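Local coordinates for protein endo-beta-mannanase (Rhizomucor miehei, PDB 4QP0) that probably hydrolyses internal beta-1,4-mannosidic linkages in mannans, galactomannans and glucomannans, as a secreted glycoside hydrolase of family 5, at residues S46-P50 with V349-A353; P18-E22 with D317-D321. One frame throughout, in Å; residues are numbered along the deposited sequence.

Interaction 1: residues S46-P50 with V349-A353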
ATOM      1  N   SER A  46      13.332  -6.682  15.603  1.00 37.15           N
ATOM      2  CA  SER A  46      13.524  -6.407  17.037  1.00 36.77           C
ATOM      3  C   SER A  46      12.454  -5.469  17.581  1.00 37.06           C
ATOM      4  O   SER A  46      12.223  -5.427  18.792  1.00 37.15           O
ATOM      5  CB  SER A  46      14.919  -5.851  17.318  1.00 35.59           C
ATOM      6  OG  SER A  46      15.015  -4.507  16.895  1.00 35.98           O
ATOM      7  N   LEU A  47      11.804  -4.729  16.676  1.00 36.49           N
ATOM      8  CA  LEU A  47      10.672  -3.866  17.018  1.00 35.36           C
ATOM      9  C   LEU A  47       9.349  -4.623  17.038  1.00 35.66           C
ATOM     10  O   LEU A  47       8.322  -4.069  17.444  1.00 36.74           O
ATOM     11  CB  LEU A  47      10.589  -2.663  16.070  1.00 35.38           C
ATOM     12  CG  LEU A  47      11.026  -1.290  16.608  1.00 35.49           C
ATOM     13  CD1 LEU A  47      12.330  -1.323  17.400  1.00 34.63           C
ATOM     14  CD2 LEU A  47      11.117  -0.283  15.477  1.00 35.60           C
ATOM     15  N   GLY A  48       9.384  -5.886  16.612  1.00 34.57           N
ATOM     16  CA  GLY A  48       8.212  -6.763  16.652  1.00 33.34           C
ATOM     17  C   GLY A  48       7.232  -6.544  15.516  1.00 31.03           C
ATOM     18  O   GLY A  48       6.031  -6.760  15.666  1.00 31.53           O
ATOM     19  N   LEU A  49       7.741  -6.110  14.373  1.00 30.37           N
ATOM     20  CA  LEU A  49       6.896  -5.876  13.200  1.00 29.05           C
ATOM     21  C   LEU A  49       7.084  -7.033  12.230  1.00 28.61           C
ATOM     22  O   LEU A  49       8.208  -7.284  11.795  1.00 30.09           O
ATOM     23  CB  LEU A  49       7.269  -4.557  12.521  1.00 28.18           C
ATOM     24  CG  LEU A  49       7.228  -3.244  13.315  1.00 27.71           C
ATOM     25  CD1 LEU A  49       7.941  -2.143  12.539  1.00 28.52           C
ATOM     26  CD2 LEU A  49       5.809  -2.824  13.668  1.00 26.29           C
ATOM     27  N   PRO A  50       5.995  -7.754  11.902  1.00 27.43           N
ATOM     28  CA  PRO A  50       6.107  -8.902  10.999  1.00 27.00           C
ATOM     29  C   PRO A  50       5.786  -8.611   9.524  1.00 26.87           C
ATOM     30  O   PRO A  50       5.984  -9.487   8.676  1.00 26.43           O
ATOM     31  CB  PRO A  50       5.073  -9.877  11.568  1.00 26.43           C
ATOM     32  CG  PRO A  50       4.020  -8.996  12.158  1.00 26.45           C
ATOM     33  CD  PRO A  50       4.655  -7.674  12.515  1.00 26.73           C
ATOM     34  N   VAL A 349       5.593   2.853  18.750  1.00 34.49           N
ATOM     35  CA  VAL A 349       5.611   1.686  17.865  1.00 33.40           C
ATOM     36  C   VAL A 349       5.543   0.362  18.618  1.00 34.86           C
ATOM     37  O   VAL A 349       4.751  -0.514  18.265  1.00 34.95           O
ATOM     38  CB  VAL A 349       6.877   1.683  16.980  1.00 32.79           C
ATOM     39  CG1 VAL A 349       7.014   0.363  16.235  1.00 33.82           C
ATOM     40  CG2 VAL A 349       6.868   2.848  15.997  1.00 32.75           C
ATOM     41  N   THR A 350       6.372   0.234  19.655  1.00 34.11           N
ATOM     42  CA  THR A 350       6.656  -1.063  20.281  1.00 34.64           C
ATOM     43  C   THR A 350       5.515  -1.636  21.122  1.00 34.73           C
ATOM     44  O   THR A 350       5.123  -2.793  20.923  1.00 35.22           O
ATOM     45  CB  THR A 350       8.011  -1.039  21.041  1.00 33.66           C
ATOM     46  OG1 THR A 350       9.040  -1.481  20.154  1.00 33.48           O
ATOM     47  CG2 THR A 350       8.015  -1.933  22.282  1.00 35.40           C
ATOM     48  N   ASN A 351       4.980  -0.831  22.041  1.00 33.53           N
ATOM     49  CA  ASN A 351       3.867  -1.268  22.883  1.00 32.93           C
ATOM     50  C   ASN A 351       2.741  -1.885  22.071  1.00 33.29           C
ATOM     51  O   ASN A 351       2.198  -2.922  22.446  1.00 34.30           O
ATOM     52  CB  ASN A 351       3.339  -0.112  23.732  1.00 31.25           C
ATOM     53  CG  ASN A 351       4.264   0.229  24.892  1.00 32.20           C
ATOM     54  OD1 ASN A 351       5.281  -0.441  25.122  1.00 30.10           O
ATOM     55  ND2 ASN A 351       3.920   1.285  25.625  1.00 31.80           N
ATOM     56  N   HIS A 352       2.416  -1.248  20.947  1.00 33.36           N
ATOM     57  CA  HIS A 352       1.320  -1.687  20.097  1.00 33.26           C
ATOM     58  C   HIS A 352       1.646  -2.911  19.296  1.00 33.91           C
ATOM     59  O   HIS A 352       0.776  -3.763  19.088  1.00 35.69           O
ATOM     60  CB  HIS A 352       0.890  -0.559  19.172  1.00 32.45           C
ATOM     61  CG  HIS A 352      -0.298  -0.895  18.305  1.00 31.69           C
ATOM     62  ND1 HIS A 352      -1.486  -1.271  18.815  1.00 31.10           N
ATOM     63  CD2 HIS A 352      -0.450  -0.886  16.917  1.00 30.82           C
ATOM     64  CE1 HIS A 352      -2.353  -1.491  17.807  1.00 30.97           C
ATOM     65  NE2 HIS A 352      -1.715  -1.257  16.648  1.00 29.84           N
ATOM     66  N   ALA A 353       2.887  -3.007  18.821  1.00 34.08           N
ATOM     67  CA  ALA A 353       3.318  -4.157  18.022  1.00 34.67           C
ATOM     68  C   ALA A 353       3.146  -5.456  18.809  1.00 35.76           C
ATOM     69  O   ALA A 353       2.588  -6.431  18.291  1.00 35.59           O
ATOM     70  CB  ALA A 353       4.757  -3.983  17.560  1.00 33.87           C
TER
HETATM   71  O   HOH W   1       2.848  -6.732  15.408  1.00 18.87           O

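Interaction 2: residues P18-E22 with D317-D321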
ATOM      1  N   PRO A  18      -5.521 -16.711  13.791  1.00 47.69           N
ATOM      2  CA  PRO A  18      -5.757 -15.321  13.392  1.00 46.06           C
ATOM      3  C   PRO A  18      -4.480 -14.484  13.513  1.00 44.19           C
ATOM      4  O   PRO A  18      -3.647 -14.739  14.390  1.00 44.08           O
ATOM      5  CB  PRO A  18      -6.823 -14.846  14.387  1.00 47.26           C
ATOM      6  CG  PRO A  18      -7.496 -16.099  14.852  1.00 47.39           C
ATOM      7  CD  PRO A  18      -6.387 -17.107  14.919  1.00 46.20           C
ATOM      8  N   PHE A  19      -4.339 -13.498  12.632  1.00 40.54           N
ATOM      9  CA  PHE A  19      -3.106 -12.731  12.500  1.00 38.58           C
ATOM     10  C   PHE A  19      -3.378 -11.224  12.630  1.00 37.68           C
ATOM     11  O   PHE A  19      -3.785 -10.561  11.671  1.00 38.61           O
ATOM     12  CB  PHE A  19      -2.441 -13.089  11.157  1.00 37.62           C
ATOM     13  CG  PHE A  19      -1.058 -12.515  10.960  1.00 36.89           C
ATOM     14  CD1 PHE A  19      -0.169 -12.369  12.028  1.00 35.92           C
ATOM     15  CD2 PHE A  19      -0.623 -12.169   9.676  1.00 35.62           C
ATOM     16  CE1 PHE A  19       1.108 -11.852  11.826  1.00 35.61           C
ATOM     17  CE2 PHE A  19       0.651 -11.657   9.469  1.00 35.14           C
ATOM     18  CZ  PHE A  19       1.519 -11.498  10.543  1.00 35.35           C
ATOM     19  N   TYR A  20      -3.177 -10.705  13.842  1.00 36.55           N
ATOM     20  CA  TYR A  20      -3.222  -9.264  14.111  1.00 34.63           C
ATOM     21  C   TYR A  20      -1.788  -8.761  14.155  1.00 33.65           C
ATOM     22  O   TYR A  20      -0.932  -9.392  14.770  1.00 32.62           O
ATOM     23  CB  TYR A  20      -3.910  -8.954  15.450  1.00 32.70           C
ATOM     24  CG  TYR A  20      -5.388  -9.267  15.500  1.00 32.32           C
ATOM     25  CD1 TYR A  20      -6.335  -8.335  15.087  1.00 32.87           C
ATOM     26  CD2 TYR A  20      -5.843 -10.491  15.981  1.00 33.49           C
ATOM     27  CE1 TYR A  20      -7.692  -8.615  15.131  1.00 32.57           C
ATOM     28  CE2 TYR A  20      -7.200 -10.781  16.038  1.00 33.71           C
ATOM     29  CZ  TYR A  20      -8.118  -9.840  15.606  1.00 33.48           C
ATOM     30  OH  TYR A  20      -9.462 -10.128  15.656  1.00 33.89           O
ATOM     31  N   PHE A  21      -1.526  -7.629  13.501  1.00 31.59           N
ATOM     32  CA  PHE A  21      -0.186  -7.074  13.491  1.00 30.21           C
ATOM     33  C   PHE A  21      -0.150  -5.556  13.403  1.00 30.81           C
ATOM     34  O   PHE A  21      -1.097  -4.928  12.931  1.00 30.99           O
ATOM     35  CB  PHE A  21       0.644  -7.690  12.366  1.00 29.03           C
ATOM     36  CG  PHE A  21       0.110  -7.415  10.980  1.00 28.73           C
ATOM     37  CD1 PHE A  21       0.542  -6.309  10.259  1.00 28.41           C
ATOM     38  CD2 PHE A  21      -0.806  -8.284  10.384  1.00 28.43           C
ATOM     39  CE1 PHE A  21       0.067  -6.069   8.975  1.00 27.24           C
ATOM     40  CE2 PHE A  21      -1.281  -8.049   9.104  1.00 27.60           C
ATOM     41  CZ  PHE A  21      -0.844  -6.940   8.401  1.00 27.10           C
ATOM     42  N   GLU A  22       0.942  -4.976  13.890  1.00 30.52           N
ATOM     43  CA  GLU A  22       1.350  -3.650  13.460  1.00 31.35           C
ATOM     44  C   GLU A  22       2.452  -3.860  12.429  1.00 31.99           C
ATOM     45  O   GLU A  22       3.413  -4.578  12.684  1.00 32.59           O
ATOM     46  CB  GLU A  22       1.857  -2.801  14.629  1.00 32.80           C
ATOM     47  CG  GLU A  22       2.352  -1.421  14.212  1.00 34.00           C
ATOM     48  CD  GLU A  22       3.057  -0.683  15.333  1.00 37.14           C
ATOM     49  OE1 GLU A  22       2.918  -1.099  16.503  1.00 40.09           O
ATOM     50  OE2 GLU A  22       3.753   0.317  15.050  1.00 37.82           O
ATOM     51  N   ASP A 317     -10.989  -3.890  17.298  1.00 32.27           N
ATOM     52  CA  ASP A 317     -10.618  -5.199  16.749  1.00 33.29           C
ATOM     53  C   ASP A 317     -10.280  -5.120  15.247  1.00 32.78           C
ATOM     54  O   ASP A 317     -10.578  -6.038  14.462  1.00 30.00           O
ATOM     55  CB  ASP A 317     -11.729  -6.227  17.021  1.00 37.97           C
ATOM     56  CG  ASP A 317     -11.187  -7.588  17.412  1.00 41.83           C
ATOM     57  OD1 ASP A 317     -10.584  -7.698  18.503  1.00 44.72           O
ATOM     58  OD2 ASP A 317     -11.383  -8.552  16.638  1.00 43.40           O
ATOM     59  N   LEU A 318      -9.657  -4.007  14.860  1.00 31.41           N
ATOM     60  CA  LEU A 318      -9.216  -3.812  13.494  1.00 30.75           C
ATOM     61  C   LEU A 318      -8.119  -4.826  13.220  1.00 30.54           C
ATOM     62  O   LEU A 318      -7.269  -5.067  14.092  1.00 29.05           O
ATOM     63  CB  LEU A 318      -8.711  -2.377  13.275  1.00 30.17           C
ATOM     64  CG  LEU A 318      -8.495  -1.938  11.818  1.00 29.29           C
ATOM     65  CD1 LEU A 318      -9.806  -1.681  11.097  1.00 28.64           C
ATOM     66  CD2 LEU A 318      -7.608  -0.706  11.748  1.00 29.70           C
ATOM     67  N   ALA A 319      -8.147  -5.413  12.021  1.00 28.22           N
ATOM     68  CA  ALA A 319      -7.256  -6.526  11.670  1.00 28.77           C
ATOM     69  C   ALA A 319      -5.783  -6.178  11.833  1.00 29.47           C
ATOM     70  O   ALA A 319      -5.019  -6.950  12.422  1.00 29.64           O
ATOM     71  CB  ALA A 319      -7.538  -7.021  10.256  1.00 28.02           C
ATOM     72  N   ALA A 320      -5.389  -5.008  11.333  1.00 29.38           N
ATOM     73  CA  ALA A 320      -3.996  -4.580  11.413  1.00 28.61           C
ATOM     74  C   ALA A 320      -3.822  -3.115  11.056  1.00 30.17           C
ATOM     75  O   ALA A 320      -4.740  -2.468  10.537  1.00 30.35           O
ATOM     76  CB  ALA A 320      -3.140  -5.436  10.499  1.00 29.06           C
ATOM     77  N   ASP A 321      -2.629  -2.599  11.325  1.00 30.52           N
ATOM     78  CA  ASP A 321      -2.279  -1.233  10.964  1.00 31.20           C
ATOM     79  C   ASP A 321      -0.794  -1.145  10.660  1.00 30.72           C
ATOM     80  O   ASP A 321      -0.001  -1.915  11.200  1.00 31.94           O
ATOM     81  CB  ASP A 321      -2.615  -0.288  12.109  1.00 33.67           C
ATOM     82  CG  ASP A 321      -1.934  -0.693  13.405  1.00 35.00           C
ATOM     83  OD1 ASP A 321      -0.817  -0.192  13.676  1.00 35.60           O
ATOM     84  OD2 ASP A 321      -2.499  -1.540  14.127  1.00 36.51           O
TER

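Interaction 1: residues S46-P50 with V349-A353
The Schellman turn that ends helix 34-47 lies against the flank of helix 345-358, with Leu47, Gly48 and Leu49 meeting Val349, Thr350 and Ala353. Gly48 takes a positive phi of 80°, a conformation that glycine, lacking a side chain, adopts easily, and the chain leaves the helix here and leads into strand 51-55. Ala353 suits the closest part of the approach because its methyl group is small: CB lies 3.6 Å from Leu47 O and also 3.6 Å from Gly48 O, so the helix comes right up to the carbonyls of the turn.

The apolar core is built around one branch of Val349. Its CG1 receives CD2 of Leu47 at 4.2 Å, while CD2 of Leu49 approaches the same CG1 at 4.3 Å. Leu49 has CG anti to its carbonyl carbon (chi1 -57°), which lets that CD2 also reach CB of Ala353 at 4.2 Å. Thr350 crosses Leu47 at about a right angle; its OG1 lies 3.8 Å from Leu47 O, too far for a hydrogen bond, and also borders CG of that leucine.

No direct hydrogen bond joins the two segments. A water bridges them instead, donating to Gly48 O at 3.2 Å and to Ala353 O at 2.9 Å. Leu49 and Val349 both also rest on Phe323 of strand 320-323, which brings the branched side chains down onto the sheet. Such close seating of the first and last helices beside one another is characteristic of the outer helical layer of a closed (beta/alpha)8 barrel.

Interaction 2: residues P18-E22 with D317-D321
Two hydrogen bonds join Phe21 to Asp321 and Tyr20 to Asp317. Asp321 N donates to Phe21 O at 3.2 Å, fairly straight at 159° and in the carbonyl plane. Tyr20 OH donates to Asp317 OD2 at 2.7 Å, meeting the carboxylate from above its plane; tyrosine is long enough to span this gap where the chains diverge. Lys359 forms a salt bridge with Asp317 OD1 and a cation-pi contact with the Tyr20 ring.

Weaker backbone contacts supplement these: Tyr20 CA points a C-H at Ala319 O (3.4 Å), and Glu22 CA does so at Asp321 O (3.2 Å). Here strands 17-25 and 320-323, first and last of the TIM barrel, run parallel and close the cylinder.

Side chains divide between the two faces of the sheet. On one, Ala320 CB sits over the centre of the Phe21 ring in a CH-pi contact, 3.4 Å from the centroid and 9° off its normal. Phe21 has CG between its backbone N and carbonyl carbon (chi1 62°), laying the ring across this methyl, which with nothing beyond CB can come close. On the other, Asp321 OD1 touches Glu22 CG at 3.4 Å, its carboxylate being held by His352 and Tyr294.

Along the chain the segments alternate: 18-22 of interaction 2, 46-50 of interaction 1, then 317-321 and 349-353 in the same order. Each pair is thus a strand followed by a helix, 17-25 with 34-47 and 320-323 with 345-358, and the two pairs meet where the TIM barrel closes. Interaction 2 joins the strands in the sheet; interaction 1 joins the helical layer outside it, with centres about 12 Å apart. They touch directly through a probable hydrogen bond of 2.7 Å between His352 NE2 and Asp321 OD2, and Glu22 packs its carboxylate against Val349 and Ala353 and its backbone O against Leu49. The N- and C-terminal parts of the barrel are therefore joined in both layers at one seam.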